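Local coordinates for protein putative phosphohistidine phosphatase, SixA (Nakamurella multipartita, PDB 4HBZ) that probably removes phosphate from phosphohistidine, as a putative SixA-type phosphatase of the histidine phosphatase superfamily, at residues 93-105 with 117-131. Numbering follows the deposited sequence. Where two conformers were deposited one is given.
Sequences LYGGGVDEILAEV and VVGHAPTIPATGWEL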
loop_
_atom_site.group_PDB
_atom_site.type_symbol
_atom_site.label_atom_id
_atom_site.label_comp_id
_atom_site.label_asym_id
_atom_site.label_seq_id
_atom_site.Cartn_x
_atom_site.Cartn_y
_atom_site.Cartn_z
ATOM N N LEU A 93 6.072 9.411 4.747
ATOM C CA LEU A 93 4.835 8.932 4.136
ATOM C C LEU A 93 3.690 9.910 4.336
ATOM O O LEU A 93 2.638 9.714 3.751
ATOM C CB LEU A 93 4.453 7.555 4.634
ATOM C CG LEU A 93 4.919 6.340 3.841
ATOM C CD1 LEU A 93 6.425 6.308 3.667
ATOM C CD2 LEU A 93 4.394 5.040 4.414
ATOM N N TYR A 94 3.878 10.947 5.145
ATOM C CA TYR A 94 2.870 11.999 5.340
ATOM C C TYR A 94 3.171 13.115 4.328
ATOM O O TYR A 94 3.814 14.099 4.616
ATOM C CB TYR A 94 2.882 12.489 6.773
ATOM C CG TYR A 94 1.887 13.595 7.049
ATOM C CD1 TYR A 94 0.522 13.369 6.994
ATOM C CD2 TYR A 94 2.319 14.872 7.418
ATOM C CE1 TYR A 94 -0.382 14.331 7.279
ATOM C CE2 TYR A 94 1.402 15.870 7.709
ATOM C CZ TYR A 94 0.032 15.578 7.607
ATOM O OH TYR A 94 -0.850 16.606 7.939
ATOM N N GLY A 95 2.691 12.906 3.116
ATOM C CA GLY A 95 2.896 13.843 2.029
ATOM C C GLY A 95 4.016 13.552 1.088
ATOM O O GLY A 95 4.197 14.274 0.112
ATOM N N GLY A 96 4.786 12.479 1.320
ATOM C CA GLY A 96 5.768 12.066 0.366
ATOM C C GLY A 96 5.161 11.658 -0.963
ATOM O O GLY A 96 3.975 11.351 -1.047
ATOM N N GLY A 97 5.994 11.680 -1.986
ATOM C CA GLY A 97 5.614 11.213 -3.335
ATOM C C GLY A 97 5.996 9.753 -3.573
ATOM O O GLY A 97 6.463 9.041 -2.685
ATOM N N VAL A 98 5.790 9.337 -4.790
ATOM C CA VAL A 98 6.128 7.981 -5.205
ATOM C C VAL A 98 7.547 7.631 -4.844
ATOM O O VAL A 98 7.855 6.542 -4.327
ATOM C CB VAL A 98 5.848 7.745 -6.718
ATOM C CG1 VAL A 98 6.342 6.405 -7.178
ATOM C CG2 VAL A 98 4.377 7.948 -7.052
ATOM N N ASP A 99 8.509 8.502 -5.160
ATOM C CA ASP A 99 9.905 8.141 -4.918
ATOM C C ASP A 99 10.191 7.959 -3.430
ATOM O O ASP A 99 10.962 7.068 -3.062
ATOM C CB ASP A 99 10.876 9.173 -5.525
ATOM C CG ASP A 99 10.650 9.390 -7.024
ATOM O OD1 ASP A 99 10.472 8.425 -7.764
ATOM O OD2 ASP A 99 10.578 10.583 -7.470
ATOM N N GLU A 100 9.565 8.751 -2.553
ATOM C CA GLU A 100 9.741 8.632 -1.120
ATOM C C GLU A 100 9.139 7.345 -0.577
ATOM O O GLU A 100 9.756 6.646 0.249
ATOM C CB GLU A 100 9.141 9.812 -0.376
ATOM C CG GLU A 100 9.881 11.112 -0.558
ATOM C CD GLU A 100 9.704 11.747 -1.919
ATOM O OE1 GLU A 100 8.667 11.634 -2.632
ATOM O OE2 GLU A 100 10.669 12.431 -2.347
ATOM N N ILE A 101 7.986 6.970 -1.084
ATOM C CA ILE A 101 7.336 5.740 -0.643
ATOM C C ILE A 101 8.193 4.569 -1.104
ATOM O O ILE A 101 8.467 3.651 -0.326
ATOM C CB ILE A 101 5.889 5.631 -1.154
ATOM C CG1 ILE A 101 4.941 6.441 -0.222
ATOM C CG2 ILE A 101 5.453 4.202 -1.173
ATOM C CD1 ILE A 101 5.318 7.860 0.215
ATOM N N LEU A 102 8.682 4.593 -2.334
ATOM C CA LEU A 102 9.491 3.497 -2.812
ATOM C C LEU A 102 10.832 3.414 -2.100
ATOM O O LEU A 102 11.313 2.307 -1.837
ATOM C CB LEU A 102 9.657 3.522 -4.316
ATOM C CG LEU A 102 8.361 3.308 -5.124
ATOM C CD1 LEU A 102 8.668 3.400 -6.598
ATOM C CD2 LEU A 102 7.707 1.966 -4.830
ATOM N N ALA A 103 11.466 4.545 -1.764
ATOM C CA ALA A 103 12.684 4.510 -0.986
ATOM C C ALA A 103 12.479 3.860 0.354
ATOM O O ALA A 103 13.377 3.161 0.849
ATOM C CB ALA A 103 13.240 5.911 -0.823
ATOM N N GLU A 104 11.340 4.101 0.992
ATOM C CA GLU A 104 11.082 3.478 2.286
ATOM C C GLU A 104 10.799 1.974 2.124
ATOM O O GLU A 104 11.286 1.190 2.936
ATOM C CB GLU A 104 9.900 4.118 2.989
ATOM C CG GLU A 104 10.166 5.537 3.429
ATOM C CD GLU A 104 11.302 5.670 4.421
ATOM O OE1 GLU A 104 11.560 4.752 5.223
ATOM O OE2 GLU A 104 11.928 6.749 4.396
ATOM N N VAL A 105 10.038 1.566 1.094
ATOM C CA VAL A 105 9.840 0.120 0.836
ATOM C C VAL A 105 11.188 -0.544 0.557
ATOM O O VAL A 105 11.477 -1.643 1.037
ATOM C CB VAL A 105 8.830 -0.112 -0.272
ATOM C CG1 VAL A 105 8.781 -1.592 -0.588
ATOM C CG2 VAL A 105 7.463 0.400 0.168
ATOM N N VAL A 117 2.006 -1.008 3.084
ATOM C CA VAL A 117 2.221 0.434 3.147
ATOM C C VAL A 117 0.898 1.099 3.457
ATOM O O VAL A 117 -0.057 0.853 2.747
ATOM C CB VAL A 117 2.782 0.992 1.835
ATOM C CG1 VAL A 117 2.999 2.508 1.876
ATOM C CG2 VAL A 117 4.086 0.271 1.440
ATOM N N VAL A 118 0.813 1.932 4.504
ATOM C CA VAL A 118 -0.404 2.653 4.835
ATOM C C VAL A 118 -0.104 4.141 4.704
ATOM O O VAL A 118 0.690 4.717 5.446
ATOM C CB VAL A 118 -0.896 2.295 6.255
ATOM C CG1 VAL A 118 -2.253 2.950 6.501
ATOM C CG2 VAL A 118 -1.016 0.755 6.447
ATOM N N GLY A 119 -0.695 4.726 3.686
ATOM C CA GLY A 119 -0.443 6.125 3.414
ATOM C C GLY A 119 -1.634 6.882 2.881
ATOM O O GLY A 119 -2.782 6.597 3.198
ATOM N N HIS A 120 -1.340 7.898 2.054
ATOM C CA HIS A 120 -2.320 8.870 1.623
ATOM C C HIS A 120 -2.429 8.914 0.095
ATOM O O HIS A 120 -1.425 8.692 -0.610
ATOM C CB HIS A 120 -1.871 10.295 2.059
ATOM C CG HIS A 120 -1.600 10.425 3.531
ATOM N ND1 HIS A 120 -2.571 10.858 4.405
ATOM C CD2 HIS A 120 -0.525 10.080 4.289
ATOM C CE1 HIS A 120 -2.087 10.807 5.648
ATOM N NE2 HIS A 120 -0.849 10.358 5.598
ATOM N N ALA A 121 -3.601 9.219 -0.420
ATOM C CA ALA A 121 -3.756 9.634 -1.782
ATOM C C ALA A 121 -3.303 11.069 -1.947
ATOM O O ALA A 121 -3.388 11.824 -1.010
ATOM C CB ALA A 121 -5.174 9.495 -2.232
ATOM N N PRO A 122 -2.819 11.461 -3.142
ATOM C CA PRO A 122 -2.761 10.711 -4.380
ATOM C C PRO A 122 -1.567 9.783 -4.487
ATOM O O PRO A 122 -1.443 8.965 -5.441
ATOM C CB PRO A 122 -2.679 11.814 -5.436
ATOM C CG PRO A 122 -1.988 12.952 -4.713
ATOM C CD PRO A 122 -2.557 12.900 -3.336
ATOM N N THR A 123 -0.616 9.853 -3.548
ATOM C CA THR A 123 0.615 9.129 -3.744
ATOM C C THR A 123 0.437 7.604 -3.763
ATOM O O THR A 123 1.070 6.932 -4.543
ATOM C CB THR A 123 1.643 9.506 -2.628
ATOM O OG1 THR A 123 1.982 10.887 -2.838
ATOM C CG2 THR A 123 2.893 8.612 -2.614
ATOM N N ILE A 124 -0.436 7.089 -2.922
ATOM C CA ILE A 124 -0.577 5.634 -2.857
ATOM C C ILE A 124 -0.997 5.028 -4.218
ATOM O O ILE A 124 -0.314 4.143 -4.765
ATOM C CB ILE A 124 -1.457 5.216 -1.680
ATOM C CG1 ILE A 124 -0.709 5.340 -0.325
ATOM C CG2 ILE A 124 -2.015 3.795 -1.849
ATOM C CD1 ILE A 124 0.398 4.329 -0.043
ATOM N N PRO A 125 -2.106 5.508 -4.779
ATOM C CA PRO A 125 -2.474 4.978 -6.122
ATOM C C PRO A 125 -1.459 5.311 -7.219
ATOM O O PRO A 125 -1.241 4.487 -8.105
ATOM C CB PRO A 125 -3.840 5.556 -6.393
ATOM C CG PRO A 125 -4.035 6.608 -5.385
ATOM C CD PRO A 125 -3.152 6.362 -4.220
ATOM N N ALA A 126 -0.812 6.450 -7.130
ATOM C CA ALA A 126 0.214 6.807 -8.117
ATOM C C ALA A 126 1.364 5.820 -8.060
ATOM O O ALA A 126 1.983 5.514 -9.106
ATOM C CB ALA A 126 0.735 8.198 -7.862
ATOM N N THR A 127 1.735 5.389 -6.864
ATOM C CA THR A 127 2.785 4.441 -6.676
ATOM C C THR A 127 2.438 3.107 -7.341
ATOM O O THR A 127 3.237 2.514 -8.030
ATOM C CB THR A 127 3.119 4.251 -5.186
ATOM O OG1 THR A 127 3.522 5.518 -4.583
ATOM C CG2 THR A 127 4.212 3.273 -4.991
ATOM N N GLY A 128 1.228 2.648 -7.082
ATOM C CA GLY A 128 0.780 1.420 -7.709
ATOM C C GLY A 128 0.839 1.511 -9.224
ATOM O O GLY A 128 1.273 0.597 -9.884
ATOM N N TRP A 129 0.386 2.622 -9.761
ATOM C CA TRP A 129 0.327 2.795 -11.185
ATOM C C TRP A 129 1.731 2.785 -11.791
ATOM O O TRP A 129 1.971 2.120 -12.795
ATOM C CB TRP A 129 -0.429 4.083 -11.493
ATOM C CG TRP A 129 -0.714 4.232 -12.907
ATOM C CD1 TRP A 129 -1.750 3.684 -13.601
ATOM C CD2 TRP A 129 0.070 4.968 -13.849
ATOM N NE1 TRP A 129 -1.677 4.064 -14.925
ATOM C CE2 TRP A 129 -0.562 4.845 -15.100
ATOM C CE3 TRP A 129 1.252 5.726 -13.751
ATOM C CZ2 TRP A 129 -0.068 5.460 -16.245
ATOM C CZ3 TRP A 129 1.744 6.337 -14.898
ATOM C CH2 TRP A 129 1.088 6.193 -16.125
ATOM N N GLU A 130 2.673 3.476 -11.159
ATOM C CA GLU A 130 4.035 3.477 -11.673
ATOM C C GLU A 130 4.677 2.111 -11.648
ATOM O O GLU A 130 5.395 1.729 -12.580
ATOM C CB GLU A 130 4.896 4.483 -10.958
ATOM C CG GLU A 130 4.526 5.904 -11.299
ATOM C CD GLU A 130 5.653 6.897 -11.134
ATOM O OE1 GLU A 130 6.748 6.547 -10.680
ATOM O OE2 GLU A 130 5.407 8.045 -11.567
ATOM N N LEU A 131 4.394 1.358 -10.590
ATOM C CA LEU A 131 4.944 0.008 -10.504
ATOM C C LEU A 131 4.390 -0.898 -11.599
ATOM O O LEU A 131 5.122 -1.697 -12.231
ATOM C CB LEU A 131 4.642 -0.621 -9.128
ATOM C CG LEU A 131 5.438 -0.010 -7.951
ATOM C CD1 LEU A 131 4.934 -0.588 -6.646
ATOM C CD2 LEU A 131 6.941 -0.145 -8.073
HETATM O O HOH W 1 1.488 8.489 1.528
#
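Thr-123 OG1 donates to Gly-96 O at 2.7 Å, meeting a lone pair in the carbonyl plane and tying the loop Gly-95 to Gly-97, which leads into helix 98-105, to the helix 123-131. The methyl CG2 of Thr-123, anti to its own backbone N, packs against Gly-96 O and Gly-97 C and reaches Ile-101 CD1, 3.8 Å from CG2. Replaced by alanine, this position would probably leave Gly-96 O without its donor and a gap beside Ile-101. Further along, Val-98 enters as a knob among Thr-123, Ala-126, Thr-127 and Glu-130, its CG2 lying 3.7 Å from Ala-126 CB. Leu-102 runs past Thr-127 and Leu-131 in the opposite direction, CD2 touching both (3.7 Å from Thr-127 CG2), as the helices 98-105 and 123-131 cross at -74°. Val-117 of the strand uses both branches, CG1 against Leu-93 CD2 and CG2 against Val-105 CG2 (3.6 Å). At the other end, water 1 bridges Leu-93 O and His-120 N. The Tyr-94 ring turns its edge toward the His-120 face in an offset edge-to-face pair, planes at 70°; Tyr-94 OH bonds Asp-36 and His-120 NE2 bonds Ser-69. His-120 lies just after strand 114-119, its ring meeting that of His-27 at a steep angle, a placement consistent with the paired histidines of the catalytic pocket in the histidine phosphatase fold.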